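Local coordinates for DUTPase (Staphylococcus phage 11, PDB 4GV8), which hydrolyses dUTP to dUMP and pyrophosphate, working as a trimeric jelly-roll enzyme, at residues B[12-17]-B[47-52]; B[60-65]-B[134-139]. One frame throughout, in Å; residues are numbered along the deposited sequence.

Contact 1: residues B[12-17]-B[47-52]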
loop_
_atom_site.group_PDB
_atom_site.type_symbol
_atom_site.label_atom_id
_atom_site.label_comp_id
_atom_site.label_asym_id
_atom_site.label_seq_id
_atom_site.Cartn_x
_atom_site.Cartn_y
_atom_site.Cartn_z
ATOM N N GLU B 12 8.929 -22.355 -18.242
ATOM C CA GLU B 12 9.211 -21.773 -19.544
ATOM C C GLU B 12 8.536 -20.395 -19.728
ATOM O O GLU B 12 8.991 -19.620 -20.560
ATOM C CB GLU B 12 8.788 -22.741 -20.685
ATOM C CG GLU B 12 7.280 -23.039 -20.803
ATOM C CD GLU B 12 6.905 -23.944 -22.000
ATOM O OE1 GLU B 12 7.782 -24.481 -22.734
ATOM O OE2 GLU B 12 5.688 -24.127 -22.203
ATOM N N ASN B 13 7.459 -20.140 -18.968
ATOM C CA ASN B 13 6.694 -18.859 -18.998
ATOM C C ASN B 13 7.330 -17.733 -18.134
ATOM O O ASN B 13 6.896 -16.574 -18.187
ATOM C CB ASN B 13 5.251 -19.130 -18.555
ATOM C CG ASN B 13 4.504 -20.098 -19.507
ATOM O OD1 ASN B 13 4.751 -20.106 -20.708
ATOM N ND2 ASN B 13 3.607 -20.917 -18.957
ATOM N N ALA B 14 8.359 -18.092 -17.360
ATOM C CA ALA B 14 9.042 -17.171 -16.424
ATOM C C ALA B 14 10.093 -16.316 -17.119
ATOM O O ALA B 14 10.583 -16.619 -18.193
ATOM C CB ALA B 14 9.666 -17.926 -15.264
ATOM N N ARG B 15 10.429 -15.209 -16.492
ATOM C CA ARG B 15 11.398 -14.324 -17.081
ATOM C C ARG B 15 12.173 -13.699 -15.979
ATOM O O ARG B 15 11.583 -13.268 -14.974
ATOM C CB ARG B 15 10.731 -13.218 -17.864
ATOM C CG ARG B 15 11.765 -12.308 -18.494
ATOM C CD ARG B 15 11.105 -11.316 -19.408
ATOM N NE ARG B 15 12.050 -10.268 -19.766
ATOM C CZ ARG B 15 11.782 -9.273 -20.610
ATOM N NH1 ARG B 15 10.587 -9.176 -21.209
ATOM N NH2 ARG B 15 12.717 -8.362 -20.854
ATOM N N MET B 16 13.484 -13.637 -16.176
ATOM C CA MET B 16 14.373 -13.019 -15.211
ATOM C C MET B 16 13.861 -11.608 -14.907
ATOM O O MET B 16 13.621 -10.823 -15.833
ATOM C CB MET B 16 15.830 -12.961 -15.765
ATOM C CG MET B 16 16.633 -14.211 -15.470
ATOM S SD MET B 16 16.730 -14.727 -13.734
ATOM C CE MET B 16 18.133 -13.753 -13.168
ATOM N N PRO B 17 13.642 -11.293 -13.620
ATOM C CA PRO B 17 13.384 -9.882 -13.292
ATOM C C PRO B 17 14.460 -8.936 -13.844
ATOM O O PRO B 17 15.556 -9.353 -14.198
ATOM C CB PRO B 17 13.427 -9.864 -11.777
ATOM C CG PRO B 17 13.030 -11.250 -11.391
ATOM C CD PRO B 17 13.651 -12.146 -12.414
ATOM N N THR B 47 4.223 -15.361 -11.175
ATOM C CA THR B 47 5.430 -14.871 -11.853
ATOM C C THR B 47 6.273 -16.035 -12.413
ATOM O O THR B 47 7.158 -15.845 -13.297
ATOM C CB THR B 47 6.311 -14.096 -10.815
ATOM O OG1 THR B 47 6.699 -14.977 -9.730
ATOM C CG2 THR B 47 5.512 -12.967 -10.226
ATOM N N ASP B 48 6.010 -17.220 -11.859
ATOM C CA ASP B 48 6.892 -18.400 -11.987
ATOM C C ASP B 48 8.380 -18.075 -11.690
ATOM O O ASP B 48 9.325 -18.559 -12.334
ATOM C CB ASP B 48 6.682 -19.096 -13.363
ATOM C CG ASP B 48 5.345 -19.794 -13.465
ATOM O OD1 ASP B 48 4.606 -19.927 -12.451
ATOM O OD2 ASP B 48 5.023 -20.269 -14.550
ATOM N N VAL B 49 8.586 -17.280 -10.661
ATOM C CA VAL B 49 9.941 -16.905 -10.238
ATOM C C VAL B 49 10.027 -17.143 -8.722
ATOM O O VAL B 49 9.109 -16.765 -7.995
ATOM C CB VAL B 49 10.268 -15.443 -10.642
ATOM C CG1 VAL B 49 11.547 -14.943 -9.981
ATOM C CG2 VAL B 49 10.333 -15.317 -12.163
ATOM N N ALA B 50 11.085 -17.826 -8.269
ATOM C CA ALA B 50 11.476 -17.840 -6.846
ATOM C C ALA B 50 12.805 -17.044 -6.669
ATOM O O ALA B 50 13.659 -16.987 -7.556
ATOM C CB ALA B 50 11.600 -19.264 -6.300
ATOM N N VAL B 51 12.933 -16.372 -5.527
ATOM C CA VAL B 51 14.182 -15.694 -5.172
ATOM C C VAL B 51 14.591 -16.253 -3.798
ATOM O O VAL B 51 13.767 -16.875 -3.114
ATOM C CB VAL B 51 14.015 -14.140 -5.169
ATOM C CG1 VAL B 51 13.663 -13.611 -6.575
ATOM C CG2 VAL B 51 12.971 -13.716 -4.126
ATOM N N SER B 52 15.853 -16.072 -3.412
ATOM C CA SER B 52 16.323 -16.351 -2.059
ATOM C C SER B 52 16.900 -15.057 -1.455
ATOM O O SER B 52 18.096 -14.752 -1.604
ATOM C CB SER B 52 17.386 -17.449 -2.028
ATOM O OG SER B 52 17.633 -17.860 -0.699
HETATM O O HOH W 1 2.702 -20.185 -15.914
HETATM O O HOH W 2 8.154 -14.153 -14.765
#

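Contact 2: residues B[60-65]-B[134-139]. With DUP (2'-deoxyuridine 5'-alpha,beta-imido-triphosphate), chain L.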
loop_
_atom_site.group_PDB
_atom_site.type_symbol
_atom_site.label_atom_id
_atom_site.label_comp_id
_atom_site.label_asym_id
_atom_site.label_seq_id
_atom_site.Cartn_x
_atom_site.Cartn_y
_atom_site.Cartn_z
ATOM N N LEU B 60 9.784 -6.305 -1.132
ATOM C CA LEU B 60 8.486 -5.650 -1.283
ATOM C C LEU B 60 8.070 -5.797 -2.724
ATOM O O LEU B 60 8.659 -5.194 -3.646
ATOM C CB LEU B 60 8.613 -4.191 -0.923
ATOM C CG LEU B 60 9.107 -3.923 0.510
ATOM C CD1 LEU B 60 9.390 -2.419 0.585
ATOM C CD2 LEU B 60 8.091 -4.433 1.554
ATOM N N LEU B 61 7.076 -6.643 -2.919
ATOM C CA LEU B 61 6.569 -6.910 -4.223
ATOM C C LEU B 61 5.399 -5.934 -4.446
ATOM O O LEU B 61 4.331 -6.048 -3.832
ATOM C CB LEU B 61 6.129 -8.390 -4.305
ATOM C CG LEU B 61 5.528 -8.893 -5.608
ATOM C CD1 LEU B 61 6.547 -8.769 -6.724
ATOM C CD2 LEU B 61 5.000 -10.318 -5.421
ATOM N N THR B 62 5.608 -4.993 -5.357
ATOM C CA THR B 62 4.889 -3.748 -5.321
ATOM C C THR B 62 4.535 -3.218 -6.709
ATOM O O THR B 62 5.055 -3.650 -7.755
ATOM C CB THR B 62 5.735 -2.737 -4.480
ATOM O OG1 THR B 62 4.871 -1.691 -3.992
ATOM C CG2 THR B 62 6.945 -2.212 -5.240
ATOM N N SER B 63 3.613 -2.293 -6.720
ATOM C CA SER B 63 3.074 -1.746 -7.968
ATOM C C SER B 63 4.121 -0.914 -8.744
ATOM O O SER B 63 5.092 -0.391 -8.156
ATOM C CB SER B 63 1.877 -0.836 -7.640
ATOM O OG SER B 63 2.329 0.385 -6.954
ATOM N N ARG B 64 3.881 -0.789 -10.055
ATOM C CA ARG B 64 4.537 0.195 -10.923
ATOM C C ARG B 64 3.604 1.393 -11.056
ATOM O O ARG B 64 2.377 1.229 -11.101
ATOM C CB ARG B 64 4.857 -0.417 -12.294
ATOM C CG ARG B 64 5.767 -1.649 -12.189
ATOM C CD ARG B 64 6.156 -2.219 -13.566
ATOM N NE ARG B 64 6.715 -1.176 -14.393
ATOM C CZ ARG B 64 6.473 -1.025 -15.685
ATOM N NH1 ARG B 64 5.702 -1.900 -16.309
ATOM N NH2 ARG B 64 7.053 -0.031 -16.359
ATOM N N SER B 65 4.160 2.600 -11.075
ATOM C CA SER B 65 3.295 3.803 -11.094
ATOM C C SER B 65 2.471 4.003 -12.388
ATOM O O SER B 65 1.384 4.628 -12.347
ATOM C CB SER B 65 4.105 5.069 -10.821
ATOM O OG SER B 65 4.956 5.405 -11.913
ATOM N N LEU B 134 4.269 -6.253 -14.796
ATOM C CA LEU B 134 3.093 -5.966 -13.990
ATOM C C LEU B 134 3.395 -5.356 -12.600
ATOM O O LEU B 134 2.575 -4.625 -12.046
ATOM C CB LEU B 134 2.308 -7.281 -13.806
ATOM C CG LEU B 134 1.013 -7.227 -13.006
ATOM C CD1 LEU B 134 0.059 -6.230 -13.643
ATOM C CD2 LEU B 134 0.331 -8.589 -12.826
ATOM N N ALA B 135 4.538 -5.707 -12.029
ATOM C CA ALA B 135 4.976 -5.244 -10.672
ATOM C C ALA B 135 6.484 -5.071 -10.629
ATOM O O ALA B 135 7.191 -5.291 -11.631
ATOM C CB ALA B 135 4.535 -6.239 -9.574
ATOM N N GLN B 136 6.985 -4.676 -9.460
ATOM C CA GLN B 136 8.425 -4.581 -9.190
ATOM C C GLN B 136 8.735 -5.042 -7.787
ATOM O O GLN B 136 7.863 -5.120 -6.930
ATOM C CB GLN B 136 9.004 -3.187 -9.435
ATOM C CG GLN B 136 8.499 -2.119 -8.478
ATOM C CD GLN B 136 8.798 -0.703 -8.944
ATOM O OE1 GLN B 136 7.938 0.202 -8.891
ATOM N NE2 GLN B 136 9.992 -0.509 -9.411
ATOM N N LEU B 137 9.995 -5.408 -7.595
ATOM C CA LEU B 137 10.509 -6.006 -6.353
ATOM C C LEU B 137 11.644 -5.124 -5.833
ATOM O O LEU B 137 12.695 -4.966 -6.483
ATOM C CB LEU B 137 11.051 -7.444 -6.607
ATOM C CG LEU B 137 11.557 -8.172 -5.342
ATOM C CD1 LEU B 137 10.402 -8.502 -4.358
ATOM C CD2 LEU B 137 12.447 -9.379 -5.708
ATOM N N VAL B 138 11.400 -4.495 -4.678
ATOM C CA VAL B 138 12.373 -3.624 -4.022
ATOM C C VAL B 138 12.805 -4.356 -2.736
ATOM O O VAL B 138 11.960 -4.813 -1.977
ATOM C CB VAL B 138 11.736 -2.268 -3.678
ATOM C CG1 VAL B 138 12.769 -1.367 -2.936
ATOM C CG2 VAL B 138 11.197 -1.653 -4.960
ATOM N N ILE B 139 14.110 -4.456 -2.494
ATOM C CA ILE B 139 14.656 -5.162 -1.310
ATOM C C ILE B 139 15.315 -4.144 -0.349
ATOM O O ILE B 139 16.137 -3.291 -0.760
ATOM C CB ILE B 139 15.677 -6.251 -1.681
ATOM C CG1 ILE B 139 15.066 -7.296 -2.702
ATOM C CG2 ILE B 139 16.112 -6.958 -0.385
ATOM C CD1 ILE B 139 15.956 -7.810 -3.818
HETATM O O4 DUP L . 3.438 7.679 -7.033
HETATM C C4 DUP L . 4.552 7.944 -7.730
HETATM C C5 DUP L . 5.360 6.920 -8.210
HETATM C C6 DUP L . 6.513 7.226 -8.951
HETATM N N3 DUP L . 4.902 9.213 -7.978
HETATM C C2 DUP L . 6.020 9.494 -8.733
HETATM O O2 DUP L . 6.329 10.803 -8.958
HETATM N N1 DUP L . 6.811 8.508 -9.236
HETATM C "C1'" DUP L . 8.002 8.813 -10.054
HETATM C "C2'" DUP L . 9.264 8.541 -9.264
HETATM C "C3'" DUP L . 9.786 7.229 -9.823
HETATM O "O3'" DUP L . 11.214 7.207 -9.728
HETATM O "O4'" DUP L . 7.979 7.957 -11.222
HETATM C "C4'" DUP L . 9.201 7.169 -11.257
HETATM C "C5'" DUP L . 8.912 5.768 -11.787
HETATM O "O5'" DUP L . 8.281 4.900 -10.824
HETATM P PA DUP L . 7.927 3.386 -11.292
HETATM O O1A DUP L . 7.005 2.871 -10.208
HETATM O O2A DUP L . 9.137 2.590 -11.650
HETATM N N3A DUP L . 6.982 3.674 -12.661
HETATM P PB DUP L . 7.002 2.841 -14.133
HETATM O O1B DUP L . 7.740 1.532 -13.880
HETATM O O2B DUP L . 5.566 2.734 -14.628
HETATM O O3B DUP L . 7.894 3.796 -15.129
HETATM P PG DUP L . 9.524 3.853 -15.449
HETATM O O2G DUP L . 10.302 2.954 -14.476
HETATM O O1G DUP L . 9.404 3.239 -16.786
HETATM O O3G DUP L . 9.776 5.326 -15.366
HETATM O O HOH W 3 1.575 -2.430 -11.086
#

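Contact 1: residues B[12-17]-B[47-52]
Ala14 CB lies 3.0 Å from Asp48 O, a short approach, where loop 12-17 comes closest to segment 47-52. No direct hydrogen bond joins the two segments. Small apolar contacts and two waters do the work. Asp48 takes backbone angles in the left-handed region (phi 48°). Its side chain can be followed outward. Asp48 CB lies 3.7 Å from Ala14 CB. CG then stands beside the backbone N (chi1 -70°), and the carboxylate runs along the loop toward Asn13. OD1 accepts from Asn87 ND2. Asp48 OD2 is bonded to Ser11 OG and lies 2.7 Å from a water. That water also accepts from Asn13 ND2 at 3.3 Å, so it bridges the carboxylate and the amide. The buried Val49 splits its two methyls. Val49 CG2 sits 4.1 Å from Ala14 CB and also meets the carbonyl of Arg15. Val49 CG1, anti to the backbone N (chi1 169°), reaches to 4.2 Å from Pro17 CG. A second water lies 3.0 Å from Arg15 N and close to the carbonyl of Thr47. Thr47 OG1 accepts from Val49 N at 3.1 Å, an ST turn. The same hydroxyl is bonded to Leu88 O. Strand 49-52 pairs with strand 4-9, whose Val7 and Leu9 touch Val49. Segment 12-17 is part of the loop between strands 4-9 and 18-19. Strand 26-30 meets Pro17 through Tyr27 and Ile29, and Leu147 of the second subunit also packs on Pro17.

Contact 2: residues B[60-65]-B[134-139]
Leu60, Leu61 and Thr62 pair with Val138, Leu137 and Gln136 as neighbouring antiparallel strands in the large sheet of the jelly roll. Strand 57-63 lies between strands 133-141 and 73-80. Leu60 with Val138 and Thr62 with Gln136 are hydrogen-bonded pairs, and Leu61 with Leu137 is a non-hydrogen-bonded pair. Thr62 N to Gln136 O and Gln136 N to Thr62 O both measure 2.8 Å. Thr62 and Gln136 lie side by side on one face, with Thr62 CG2 3.6 Å from Gln136 CG. On the other face Leu61 CB meets Leu137 CD1 at 4.3 Å, and Ile29 touches both leucines. Leu134 and Ala135 form a classic beta bulge opposite Ile29. A water joins Arg64 N to Leu134 O. The aliphatic part of Arg64 passes over the Ala135 carbonyl, with Arg64 CD 3.8 Å from Ala135 O. A bend at chi3 (53°) then turns the guanidinium to the nucleotide analogue. Arg64 NE and Arg64 NH2 both donate to O1B of DUP, at 2.9 and 3.0 Å, while Arg64 NH1 donates to Lys133 O. Ser65 N donates to O1A, and Ser65 OG accepts from the imido N3A of DUP at 2.8 Å. Gln136 also belongs to this pocket. Two N-H groups on one beta-phosphate oxygen would help to offset its charge. In dUTP the bridging atom is an oxygen without a proton, so the Ser65 hydroxyl would probably have to donate to bond there.

How the contacts relate
Contact 1 closes before contact 2 opens, and strand 49-52 is followed directly by strand 57-63. Their centres lie 14 Å apart. Their nearest atoms come to about 4 Å without touching. Contact 1 joins a loop to strand 49-52 of the small sheet, and contact 2 lies in the large sheet. Ile29 of strand 26-30 touches both contacts. Both also reach the second subunit. Contact 2 gives Arg64, Ser65 and Gln136 to one nucleotide pocket and Leu61 to another. Contact 1 bonds to Asn87 and Leu88 of that second pocket, and the Thr47 side chain is about 7 Å from a bound DUP.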